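Local coordinates for protein Adenylate/guanylate cyclase/hydrolase, alpha/beta fold family (Ruegeria pomeroyi, PDB 3MR7) that probably acts as an adenylate cyclase through this class III nucleotide cyclase homology domain, within a longer protein that also carries an alpha/beta-hydrolase-like region, at residues 6-12 / 60-66; 98-102 / 132-138. The contacts are given in a common frame with arbitrary orientation. Numbering follows the deposited sequence.

How the contacts relate
Strand order in a mixed sheet need not follow the order of the chain, and these two contacts illustrate it. Contact 1 closes along the chain before contact 2 opens, yet their centres lie about 10 Å apart because strands 4-15 and 96-107 are antiparallel neighbours in the sheet of the cyclase domain. The probable hydrogen bonds Ala12 N to Gly99 O (2.8 Å) and Ile10 O to Asn101 N (2.9 Å) join them directly, while Cys8 O packs on Ile102 CG1 at 3.5 Å. The resulting order is 60-66, 6-12, 98-102, 132-138: antiparallel, antiparallel, then parallel. Neither contact includes a bound ligand; together they span four neighbouring strands in the sheet.

Contact 1 of 2, residues 6-12 / 60-66; sequences RLCAILA and MLARFDT
Leu11, Ala9 and Phe64 form the apolar centre of this antiparallel ladder: Leu11 CB lies 3.8 Å from Phe64 CE2, at the edge of the ring (Phe64 chi1 m), while Ala9 CB meets Phe64 CB at 4.0 Å. On the other face Leu61 CD1 lies 3.7 Å from Ile10 CG2 and 4.0 Å from Ala12 CB. Residues 6-12 and 60-64 are extended, axes 4.7 Å apart at 155°; Asp65 turns out of the strand and Thr66 N-caps the next helix. Ala9-Phe64 and Leu11-Ala62 are hydrogen-bonded pairs: Phe64 N to Ala9 O 2.9 Å, Leu11 N to Ala62 O 2.9 Å, Ala62 N to Leu11 O 2.8 Å, and Ala9 N to Phe64 O a weak 3.4 Å. Ile10-Arg63 and Ala12-Leu61 are non-hydrogen-bonded. At the polar edge Arg6 NH2 salt-bridges Asp65 OD1 (2.9 Å), though like-charged Arg63 NH1 is only 3.0 Å from Arg6 NH2. In the mixed sheet of the cyclase catalytic domain, strand 96-107 flanks 6-12 on its other side, and Phe64 and Ala9 pack against helix 67-84.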
loop_
_atom_site.group_PDB
_atom_site.type_symbol
_atom_site.label_atom_id
_atom_site.label_comp_id
_atom_site.label_asym_id
_atom_site.label_seq_id
_atom_site.Cartn_x
_atom_site.Cartn_y
_atom_site.Cartn_z
ATOM N N ARG A 6 -11.420 25.945 -1.116
ATOM C CA ARG A 6 -11.728 25.850 -2.522
ATOM C C ARG A 6 -11.844 24.409 -3.071
ATOM O O ARG A 6 -11.624 23.418 -2.369
ATOM C CB ARG A 6 -10.846 26.790 -3.364
ATOM C CG ARG A 6 -9.363 26.503 -3.414
ATOM C CD ARG A 6 -8.706 27.538 -4.329
ATOM N NE ARG A 6 -7.318 27.236 -4.689
ATOM C CZ ARG A 6 -6.954 26.541 -5.767
ATOM N NH1 ARG A 6 -7.876 26.055 -6.588
ATOM N NH2 ARG A 6 -5.668 26.322 -6.023
ATOM N N LEU A 7 -12.242 24.329 -4.330
ATOM C CA LEU A 7 -12.350 23.086 -5.068
ATOM C C LEU A 7 -10.955 22.780 -5.667
ATOM O O LEU A 7 -10.380 23.599 -6.375
ATOM C CB LEU A 7 -13.409 23.316 -6.143
ATOM C CG LEU A 7 -14.139 22.252 -6.919
ATOM C CD1 LEU A 7 -14.539 21.093 -6.036
ATOM C CD2 LEU A 7 -15.348 22.940 -7.487
ATOM N N CYS A 8 -10.379 21.622 -5.365
ATOM C CA CYS A 8 -8.995 21.400 -5.780
ATOM C C CYS A 8 -8.743 20.018 -6.299
ATOM O O CYS A 8 -9.406 19.072 -5.917
ATOM C CB CYS A 8 -8.020 21.666 -4.622
ATOM S SG CYS A 8 -6.970 23.108 -4.857
ATOM N N ALA A 9 -7.754 19.913 -7.165
ATOM C CA ALA A 9 -7.294 18.629 -7.636
ATOM C C ALA A 9 -6.104 18.227 -6.773
ATOM O O ALA A 9 -5.055 18.847 -6.822
ATOM C CB ALA A 9 -6.888 18.735 -9.082
ATOM N N ILE A 10 -6.278 17.197 -5.970
ATOM C CA ILE A 10 -5.211 16.695 -5.134
ATOM C C ILE A 10 -4.606 15.444 -5.768
ATOM O O ILE A 10 -5.322 14.597 -6.304
ATOM C CB ILE A 10 -5.733 16.342 -3.744
ATOM C CG1 ILE A 10 -6.248 17.588 -3.064
ATOM C CG2 ILE A 10 -4.650 15.746 -2.897
ATOM C CD1 ILE A 10 -7.603 17.925 -3.455
ATOM N N LEU A 11 -3.280 15.353 -5.678
ATOM C CA LEU A 11 -2.487 14.258 -6.204
ATOM C C LEU A 11 -1.583 13.736 -5.085
ATOM O O LEU A 11 -0.822 14.498 -4.514
ATOM C CB LEU A 11 -1.684 14.750 -7.412
ATOM C CG LEU A 11 -0.342 14.165 -7.878
ATOM C CD1 LEU A 11 0.119 12.886 -7.175
ATOM C CD2 LEU A 11 -0.363 13.974 -9.374
ATOM N N ALA A 12 -1.705 12.449 -4.751
ATOM C CA ALA A 12 -0.814 11.805 -3.789
ATOM C C ALA A 12 0.053 10.776 -4.501
ATOM O O ALA A 12 -0.421 10.064 -5.386
ATOM C CB ALA A 12 -1.613 11.140 -2.647
HETATM N N MSE A 60 4.067 12.061 -0.770
HETATM C CA MSE A 60 3.945 13.446 -1.194
HETATM C C MSE A 60 2.541 13.843 -1.642
HETATM O O MSE A 60 1.757 13.024 -2.089
HETATM C CB MSE A 60 4.958 13.746 -2.281
HETATM C CG MSE A 60 4.436 14.683 -3.332
HETATM SE SE MSE A 60 5.672 14.733 -4.824
HETATM C CE MSE A 60 6.927 16.008 -4.054
ATOM N N LEU A 61 2.240 15.123 -1.526
ATOM C CA LEU A 61 0.899 15.617 -1.770
ATOM C C LEU A 61 1.018 16.880 -2.581
ATOM O O LEU A 61 1.719 17.794 -2.181
ATOM C CB LEU A 61 0.272 15.943 -0.434
ATOM C CG LEU A 61 -1.227 15.974 -0.275
ATOM C CD1 LEU A 61 -1.781 14.690 -0.735
ATOM C CD2 LEU A 61 -1.487 16.135 1.196
ATOM N N ALA A 62 0.366 16.952 -3.727
ATOM C CA ALA A 62 0.482 18.166 -4.529
ATOM C C ALA A 62 -0.885 18.569 -4.991
ATOM O O ALA A 62 -1.800 17.766 -4.975
ATOM C CB ALA A 62 1.405 17.965 -5.715
ATOM N N ARG A 63 -1.033 19.813 -5.411
ATOM C CA ARG A 63 -2.341 20.257 -5.839
ATOM C C ARG A 63 -2.272 21.082 -7.090
ATOM O O ARG A 63 -1.283 21.744 -7.360
ATOM C CB ARG A 63 -3.035 21.039 -4.736
ATOM C CG ARG A 63 -2.491 22.429 -4.534
ATOM C CD ARG A 63 -2.950 22.961 -3.206
ATOM N NE ARG A 63 -2.186 24.134 -2.840
ATOM C CZ ARG A 63 -2.483 25.365 -3.236
ATOM N NH1 ARG A 63 -3.535 25.587 -4.013
ATOM N NH2 ARG A 63 -1.725 26.373 -2.848
ATOM N N PHE A 64 -3.368 21.043 -7.827
ATOM C CA PHE A 64 -3.461 21.598 -9.163
ATOM C C PHE A 64 -4.776 22.391 -9.339
ATOM O O PHE A 64 -5.757 22.197 -8.615
ATOM C CB PHE A 64 -3.420 20.469 -10.206
ATOM C CG PHE A 64 -2.138 19.691 -10.229
ATOM C CD1 PHE A 64 -1.172 19.947 -11.199
ATOM C CD2 PHE A 64 -1.905 18.678 -9.307
ATOM C CE1 PHE A 64 0.023 19.222 -11.232
ATOM C CE2 PHE A 64 -0.718 17.943 -9.332
ATOM C CZ PHE A 64 0.253 18.220 -10.299
ATOM N N ASP A 65 -4.794 23.277 -10.323
ATOM C CA ASP A 65 -5.955 24.113 -10.538
ATOM C C ASP A 65 -6.974 23.439 -11.411
ATOM O O ASP A 65 -8.167 23.697 -11.271
ATOM C CB ASP A 65 -5.542 25.435 -11.148
ATOM C CG ASP A 65 -4.966 26.368 -10.122
ATOM O OD1 ASP A 65 -5.405 26.301 -8.939
ATOM O OD2 ASP A 65 -4.067 27.153 -10.500
ATOM N N THR A 66 -6.511 22.585 -12.317
ATOM C CA THR A 66 -7.440 21.798 -13.110
ATOM C C THR A 66 -7.284 20.329 -12.815
ATOM O O THR A 66 -6.210 19.897 -12.443
ATOM C CB THR A 66 -7.296 22.054 -14.627
ATOM O OG1 THR A 66 -5.914 21.973 -15.035
ATOM C CG2 THR A 66 -7.840 23.419 -14.940
#

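Contact 2 of 2, residues 98-102 / 132-138; sequences IGINI and ICVSDIV
Strands 98-102 and 132-135 are the parallel pair of a beta-alpha-beta crossover in the cyclase catalytic domain, joined through short strand 112-113 and helix 115-126; helix 136-142 follows the second strand at once. The strand axes lie 4.7 Å apart at 17°. Ile98 (chi1 m, chi2 t) begins the ladder by accepting Cys133 N at its O, 2.8 Å, and its CG2 lies 4.2 Å from Ile132 CG2. At Gly99, paired with Cys133, the CA approaches Cys133 O to 3.1 Å in a CA-H...O contact. Ile100 pairs with Val134 in parallel fashion, bonding to the residues before and after it: Ile100 N donates to Cys133 O (3.0 Å) and Ile100 O accepts from Ser135 N (3.2 Å). Its side chain, also m,t, spans the same face as Ile98, with Ile100 CD1 4.1 Å from Ile132 CG2 and Ile100 CG2 3.9 Å from Val138 CG2; Ile132 in turn packs on helix 67-84. Asn101, whose ND2 bonds to Ala116 O, extends with chi1 t to meet the start of the helix. Ile102 closes the apolar row, CD1 to Val138 CG2 3.7 Å, and its O lies 3.8 Å from Ile137 CD1. Ser135 is the N-cap, its chi1 p rotamer letting OG weakly accept Val138 N at 3.4 Å, while the same Ser135 OG donates to Asn101 OD1 at 2.7 Å.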
loop_
_atom_site.group_PDB
_atom_site.type_symbol
_atom_site.label_atom_id
_atom_site.label_comp_id
_atom_site.label_asym_id
_atom_site.label_seq_id
_atom_site.Cartn_x
_atom_site.Cartn_y
_atom_site.Cartn_z
ATOM N N ILE A 98 0.221 6.363 -7.679
ATOM C CA ILE A 98 -0.356 7.706 -7.672
ATOM C C ILE A 98 -1.846 7.681 -7.570
ATOM O O ILE A 98 -2.493 6.899 -8.236
ATOM C CB ILE A 98 0.033 8.516 -8.907
ATOM C CG1 ILE A 98 1.552 8.713 -8.947
ATOM C CG2 ILE A 98 -0.684 9.858 -8.903
ATOM C CD1 ILE A 98 2.083 9.189 -10.268
ATOM N N GLY A 99 -2.370 8.522 -6.690
ATOM C CA GLY A 99 -3.800 8.746 -6.551
ATOM C C GLY A 99 -4.155 10.207 -6.799
ATOM O O GLY A 99 -3.389 11.124 -6.538
ATOM N N ILE A 100 -5.331 10.435 -7.338
ATOM C CA ILE A 100 -5.762 11.786 -7.643
ATOM C C ILE A 100 -7.224 11.869 -7.292
ATOM O O ILE A 100 -7.955 10.960 -7.595
ATOM C CB ILE A 100 -5.612 12.077 -9.128
ATOM C CG1 ILE A 100 -4.150 11.951 -9.522
ATOM C CG2 ILE A 100 -6.122 13.467 -9.433
ATOM C CD1 ILE A 100 -3.904 12.208 -10.948
ATOM N N ASN A 101 -7.652 12.940 -6.638
ATOM C CA ASN A 101 -9.060 13.095 -6.293
ATOM C C ASN A 101 -9.467 14.557 -6.417
ATOM O O ASN A 101 -8.635 15.402 -6.697
ATOM C CB ASN A 101 -9.317 12.568 -4.885
ATOM C CG ASN A 101 -10.770 12.685 -4.477
ATOM O OD1 ASN A 101 -11.669 12.501 -5.293
ATOM N ND2 ASN A 101 -11.010 12.997 -3.210
ATOM N N ILE A 102 -10.744 14.853 -6.213
ATOM C CA ILE A 102 -11.209 16.232 -6.197
ATOM C C ILE A 102 -12.199 16.507 -5.055
ATOM O O ILE A 102 -12.899 15.608 -4.584
ATOM C CB ILE A 102 -11.774 16.607 -7.557
ATOM C CG1 ILE A 102 -10.637 17.009 -8.480
ATOM C CG2 ILE A 102 -12.740 17.759 -7.454
ATOM C CD1 ILE A 102 -11.021 16.922 -9.925
ATOM N N ILE A 132 -1.961 4.715 -11.980
ATOM C CA ILE A 132 -2.581 5.899 -11.441
ATOM C C ILE A 132 -4.030 5.558 -11.106
ATOM O O ILE A 132 -4.747 5.071 -11.962
ATOM C CB ILE A 132 -2.672 6.993 -12.487
ATOM C CG1 ILE A 132 -1.323 7.288 -13.109
ATOM C CG2 ILE A 132 -3.239 8.236 -11.869
ATOM C CD1 ILE A 132 -1.390 8.397 -14.130
ATOM N N CYS A 133 -4.468 5.808 -9.873
ATOM C CA CYS A 133 -5.874 5.615 -9.503
ATOM C C CYS A 133 -6.542 6.957 -9.288
ATOM O O CYS A 133 -6.003 7.809 -8.598
ATOM C CB CYS A 133 -6.000 4.771 -8.241
ATOM S SG CYS A 133 -5.851 3.023 -8.536
ATOM N N VAL A 134 -7.701 7.155 -9.894
ATOM C CA VAL A 134 -8.416 8.427 -9.750
ATOM C C VAL A 134 -9.823 8.164 -9.261
ATOM O O VAL A 134 -10.418 7.126 -9.556
ATOM C CB VAL A 134 -8.480 9.174 -11.071
ATOM C CG1 VAL A 134 -7.155 8.985 -11.803
ATOM C CG2 VAL A 134 -9.650 8.655 -11.932
ATOM N N SER A 135 -10.366 9.075 -8.484
ATOM C CA SER A 135 -11.715 8.854 -8.021
ATOM C C SER A 135 -12.625 9.010 -9.236
ATOM O O SER A 135 -12.197 9.499 -10.292
ATOM C CB SER A 135 -12.091 9.869 -6.960
ATOM O OG SER A 135 -12.199 11.154 -7.556
ATOM N N ASP A 136 -13.876 8.598 -9.056
ATOM C CA ASP A 136 -14.913 8.681 -10.067
ATOM C C ASP A 136 -15.192 10.120 -10.453
ATOM O O ASP A 136 -15.426 10.405 -11.619
ATOM C CB ASP A 136 -16.201 8.021 -9.555
ATOM C CG ASP A 136 -17.252 7.916 -10.624
ATOM O OD1 ASP A 136 -16.919 7.415 -11.701
ATOM O OD2 ASP A 136 -18.403 8.332 -10.404
ATOM N N ILE A 137 -15.187 11.030 -9.480
ATOM C CA ILE A 137 -15.353 12.439 -9.807
ATOM C C ILE A 137 -14.267 12.833 -10.819
ATOM O O ILE A 137 -14.560 13.524 -11.807
ATOM C CB ILE A 137 -15.165 13.347 -8.606
ATOM C CG1 ILE A 137 -16.174 13.089 -7.535
ATOM C CG2 ILE A 137 -15.354 14.758 -8.978
ATOM C CD1 ILE A 137 -15.701 13.745 -6.242
ATOM N N VAL A 138 -13.013 12.426 -10.574
ATOM C CA VAL A 138 -11.922 12.864 -11.451
ATOM C C VAL A 138 -12.162 12.294 -12.820
ATOM O O VAL A 138 -11.983 12.960 -13.842
ATOM C CB VAL A 138 -10.515 12.452 -10.973
ATOM C CG1 VAL A 138 -9.532 12.511 -12.112
ATOM C CG2 VAL A 138 -10.036 13.361 -9.854
#